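Local coordinates for protein beta-ketothiolase BktB (Ralstonia eutropha, PDB 4NZS) that catalyses the condensation of acetyl-CoA with propionyl-CoA or a second acetyl-CoA, giving beta-ketovaleryl-CoA or acetoacetyl-CoA for polyhydroxyalkanoate production, at residues A[91-96]-A[388-393]; A[153-156]-A[161-164]. All blocks are in the same frame, centred on the assembly; numbering follows the deposited sequence.

Interaction 1 of 2, residues A[91-96]-A[388-393]; sequences VNRLCG and GGQGIA
Arg93 carries CG anti to its own nitrogen (chi1 -154°) and bends at chi3, while Gln390 runs extended beyond CG; with these torsions the two side chains cross at roughly a right angle. Arg93 NH1 donates to Gln390 OE1 at 2.6 Å. The oxygen sits at the guanidinium edge, near its plane, yet the amide is turned 81° against that plane, and the N-H...O angle of 132° makes the bond short but bent. Alongside it, Arg93 CD packs 3.8 Å from Gln390 OE1. The other ends are held as well: Arg93 NH2 donates to Gln100 OE1 of helix 97-110, and Gln390 NE2 reaches Ala88 O of the second subunit, so both planar groups are fixed in rotation within a buried setting. Further along the strand, Ile392 lays CD1 4.3 Å from Arg93 NE, and its CG2 branch meets Gly96 O at the same separation. Where strand 88-92 ends, Asn92 OD1 accepts from Leu94 N at 2.6 Å, nearly straight, in an Asx turn. Gly389 and Gln390 form a G1 beta bulge opposite Ile386. This is the thiolase fold's joining of N- and C-terminal halves, in the segment that holds Cys95, probably the residue that forms the acyl-thioester intermediate, just before helix 97-110.

Interaction 2 of 2, residues A[153-156]-A[161-164]; sequences ALHD and IHMG
The side chains of Leu154 and His162 run alongside each other in the same direction, while the backbones beneath them are tied by two hydrogen bonds. Met163 N donates to Leu154 O at 3.1 Å, and Asp156 N donates to Ile161 O at 2.6 Å, with N-H...O angles of 147° and 155°. Each acceptor also takes a CA-H...O contact: His162 CA comes 3.3 Å from Leu154 O, and His155 CA 3.2 Å from Ile161 O. Two carbonyls thus serve four donors, the CA groups being much the weaker pair. The pattern amounts to a single beta bridge, His155 opposite His162, closing the short loop that leaves helix 149-153 and enters helix 163-173. His162 takes the N-cap position of the latter helix: CG stands anti to the backbone N (chi1 -158°), and ND1 accepts a straight but weak bond from Gly164 N. The same ring lies with one face over Leu154 O, and its CE1 packs against Leu154 CB. The His155 and His162 rings meet at an oblique tilt, centroids 5.1 Å apart; His162 N sits over one face of the His155 ring, offset toward its rim. His155 ND1 is taken up by Leu151 O, back in helix 149-153. Asp156 sends its CB toward Ile161 O but turns the carboxylate away, where OD2 accepts from both Phe158 N and His159 N inside the loop. Met163, bent at chi2 and chi3, folds back to bring CG 3.5 Å from Leu154 O and CE beside Asp156 N. From the second subunit, Tyr71 OH bonds to Ala153 O and, weakly, to His155 N.

In the fold
The two contacts lie about 13 Å apart, centre to centre, and touch where Gly388 CA packs on Asp156 OD1 and Leu94 CD1 on Ala153 O. Along the chain, 91-96 comes first, then both parts of interaction 2, and 388-393 last, near the C-terminus. Interaction 1 is long-range: the turn from strand 88-92 into helix 97-110 meets strand 390-398, both strands belonging to the mixed sheet; interaction 2 is local, closing the loop between helices 149-153 and 163-173. Both border the second subunit. Met163 is about 6 Å from Cys95 between side chains, so the loop lies close to the probable catalytic cysteine.

Interaction 1 of 2, residues A[91-96]-A[388-393]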
loop_
_atom_site.group_PDB
_atom_site.type_symbol
_atom_site.label_atom_id
_atom_site.label_comp_id
_atom_site.label_asym_id
_atom_site.label_seq_id
_atom_site.Cartn_x
_atom_site.Cartn_y
_atom_site.Cartn_z
ATOM N N VAL A 91 14.528 2.044 -23.427
ATOM C CA VAL A 91 14.830 3.445 -23.608
ATOM C C VAL A 91 13.606 4.298 -23.344
ATOM O O VAL A 91 12.488 3.837 -23.441
ATOM C CB VAL A 91 15.296 3.620 -25.043
ATOM C CG1 VAL A 91 15.118 5.035 -25.536
ATOM C CG2 VAL A 91 16.753 3.201 -25.147
ATOM N N ASN A 92 13.815 5.519 -22.881
ATOM C CA ASN A 92 12.690 6.391 -22.617
ATOM C C ASN A 92 12.844 7.819 -23.103
ATOM O O ASN A 92 13.651 8.555 -22.598
ATOM C CB ASN A 92 12.360 6.381 -21.128
ATOM C CG ASN A 92 11.266 7.360 -20.770
ATOM O OD1 ASN A 92 10.535 7.810 -21.628
ATOM N ND2 ASN A 92 11.162 7.695 -19.506
ATOM N N ARG A 93 12.001 8.216 -24.038
ATOM C CA ARG A 93 11.884 9.604 -24.436
ATOM C C ARG A 93 10.432 10.013 -24.430
ATOM O O ARG A 93 9.967 10.657 -25.347
ATOM C CB ARG A 93 12.524 9.895 -25.786
ATOM C CG ARG A 93 12.973 11.341 -25.914
ATOM C CD ARG A 93 13.326 11.742 -27.333
ATOM N NE ARG A 93 14.611 11.200 -27.733
ATOM C CZ ARG A 93 15.765 11.823 -27.562
ATOM N NH1 ARG A 93 15.797 13.016 -27.014
ATOM N NH2 ARG A 93 16.885 11.247 -27.945
ATOM N N LEU A 94 9.718 9.594 -23.399
ATOM C CA LEU A 94 8.323 9.947 -23.228
ATOM C C LEU A 94 7.520 9.474 -24.431
ATOM O O LEU A 94 7.614 8.322 -24.809
ATOM C CB LEU A 94 8.166 11.447 -22.965
ATOM C CG LEU A 94 8.404 11.917 -21.551
ATOM C CD1 LEU A 94 7.359 11.349 -20.620
ATOM C CD2 LEU A 94 9.801 11.554 -21.103
ATOM N N CYS A 95 6.761 10.377 -25.031
ATOM C CA CYS A 95 5.861 10.083 -26.116
ATOM C C CYS A 95 6.620 9.546 -27.306
ATOM O O CYS A 95 6.088 8.784 -28.089
ATOM C CB CYS A 95 5.097 11.340 -26.482
ATOM S SG CYS A 95 4.458 12.190 -25.042
ATOM N N GLY A 96 7.865 9.972 -27.435
ATOM C CA GLY A 96 8.688 9.646 -28.572
ATOM C C GLY A 96 9.508 8.384 -28.454
ATOM O O GLY A 96 10.307 8.081 -29.314
ATOM N N GLY A 388 7.527 17.163 -21.995
ATOM C CA GLY A 388 8.707 17.775 -21.437
ATOM C C GLY A 388 9.446 18.674 -22.392
ATOM O O GLY A 388 10.531 19.140 -22.082
ATOM N N GLY A 389 8.842 18.946 -23.539
ATOM C CA GLY A 389 9.470 19.778 -24.546
ATOM C C GLY A 389 10.411 19.126 -25.538
ATOM O O GLY A 389 11.509 19.597 -25.738
ATOM N N GLN A 390 9.999 18.025 -26.139
ATOM C CA GLN A 390 10.810 17.397 -27.167
ATOM C C GLN A 390 9.992 17.019 -28.398
ATOM O O GLN A 390 8.779 17.002 -28.360
ATOM C CB GLN A 390 11.580 16.196 -26.613
ATOM C CG GLN A 390 12.707 16.558 -25.663
ATOM C CD GLN A 390 13.722 15.446 -25.503
ATOM O OE1 GLN A 390 14.527 15.205 -26.379
ATOM N NE2 GLN A 390 13.683 14.767 -24.377
ATOM N N GLY A 391 10.681 16.779 -29.504
ATOM C CA GLY A 391 10.071 16.335 -30.757
ATOM C C GLY A 391 10.988 15.270 -31.345
ATOM O O GLY A 391 12.190 15.278 -31.068
ATOM N N ILE A 392 10.439 14.314 -32.109
ATOM C CA ILE A 392 11.290 13.355 -32.861
ATOM C C ILE A 392 10.726 13.159 -34.228
ATOM O O ILE A 392 9.526 13.401 -34.426
ATOM C CB ILE A 392 11.476 11.973 -32.150
ATOM C CG1 ILE A 392 12.786 11.272 -32.628
ATOM C CG2 ILE A 392 10.239 11.085 -32.338
ATOM C CD1 ILE A 392 13.327 10.177 -31.710
ATOM N N ALA A 393 11.589 12.737 -35.172
ATOM C CA ALA A 393 11.174 12.491 -36.562
ATOM C C ALA A 393 12.125 11.617 -37.331
ATOM O O ALA A 393 13.339 11.727 -37.218
ATOM C CB ALA A 393 11.044 13.790 -37.303
#

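Interaction 2 of 2, residues A[153-156]-A[161-164]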
loop_
_atom_site.group_PDB
_atom_site.type_symbol
_atom_site.label_atom_id
_atom_site.label_comp_id
_atom_site.label_asym_id
_atom_site.label_seq_id
_atom_site.Cartn_x
_atom_site.Cartn_y
_atom_site.Cartn_z
ATOM N N ALA A 153 3.397 10.511 -15.441
ATOM C CA ALA A 153 3.900 10.505 -16.800
ATOM C C ALA A 153 3.249 11.534 -17.670
ATOM O O ALA A 153 3.842 11.926 -18.639
ATOM C CB ALA A 153 3.665 9.131 -17.426
ATOM N N LEU A 154 2.029 11.953 -17.363
ATOM C CA LEU A 154 1.345 12.935 -18.191
ATOM C C LEU A 154 1.484 14.392 -17.717
ATOM O O LEU A 154 0.657 15.219 -18.057
ATOM C CB LEU A 154 -0.163 12.630 -18.207
ATOM C CG LEU A 154 -0.531 11.273 -18.739
ATOM C CD1 LEU A 154 -2.034 11.081 -18.568
ATOM C CD2 LEU A 154 -0.048 11.134 -20.167
ATOM N N HIS A 155 2.518 14.703 -16.957
ATOM C CA HIS A 155 2.578 15.931 -16.225
ATOM C C HIS A 155 3.988 16.475 -16.356
ATOM O O HIS A 155 4.965 15.824 -15.978
ATOM C CB HIS A 155 2.276 15.665 -14.744
ATOM C CG HIS A 155 0.867 15.940 -14.343
ATOM N ND1 HIS A 155 -0.159 15.055 -14.565
ATOM C CD2 HIS A 155 0.322 16.996 -13.697
ATOM C CE1 HIS A 155 -1.284 15.571 -14.105
ATOM N NE2 HIS A 155 -1.017 16.741 -13.561
ATOM N N ASP A 156 4.080 17.703 -16.835
ATOM C CA ASP A 156 5.342 18.352 -16.984
ATOM C C ASP A 156 6.093 18.332 -15.688
ATOM O O ASP A 156 5.558 18.615 -14.637
ATOM C CB ASP A 156 5.198 19.803 -17.416
ATOM C CG ASP A 156 6.549 20.452 -17.652
ATOM O OD1 ASP A 156 7.158 20.177 -18.717
ATOM O OD2 ASP A 156 7.017 21.181 -16.745
ATOM N N ILE A 161 2.253 20.479 -14.527
ATOM C CA ILE A 161 0.961 20.578 -15.257
ATOM C C ILE A 161 0.821 19.509 -16.312
ATOM O O ILE A 161 1.794 18.988 -16.824
ATOM C CB ILE A 161 0.698 21.941 -15.981
ATOM C CG1 ILE A 161 1.917 22.425 -16.777
ATOM C CG2 ILE A 161 0.225 23.034 -15.017
ATOM C CD1 ILE A 161 1.794 22.187 -18.264
ATOM N N HIS A 162 -0.431 19.222 -16.637
ATOM C CA HIS A 162 -0.836 18.149 -17.536
ATOM C C HIS A 162 -0.491 18.556 -18.972
ATOM O O HIS A 162 -0.510 19.747 -19.328
ATOM C CB HIS A 162 -2.335 17.976 -17.354
ATOM C CG HIS A 162 -2.871 16.639 -17.762
ATOM N ND1 HIS A 162 -2.657 16.086 -19.012
ATOM C CD2 HIS A 162 -3.673 15.765 -17.098
ATOM C CE1 HIS A 162 -3.286 14.924 -19.091
ATOM N NE2 HIS A 162 -3.916 14.707 -17.951
ATOM N N MET A 163 -0.174 17.577 -19.814
ATOM C CA MET A 163 0.150 17.843 -21.238
ATOM C C MET A 163 -1.020 18.556 -21.927
ATOM O O MET A 163 -0.839 19.262 -22.922
ATOM C CB MET A 163 0.454 16.550 -22.028
ATOM C CG MET A 163 1.464 15.583 -21.440
ATOM S SD MET A 163 3.096 16.280 -21.514
ATOM C CE MET A 163 3.209 16.977 -19.870
ATOM N N GLY A 164 -2.225 18.307 -21.427
ATOM C CA GLY A 164 -3.431 18.935 -21.923
ATOM C C GLY A 164 -3.401 20.419 -21.665
ATOM O O GLY A 164 -3.859 21.185 -22.488
#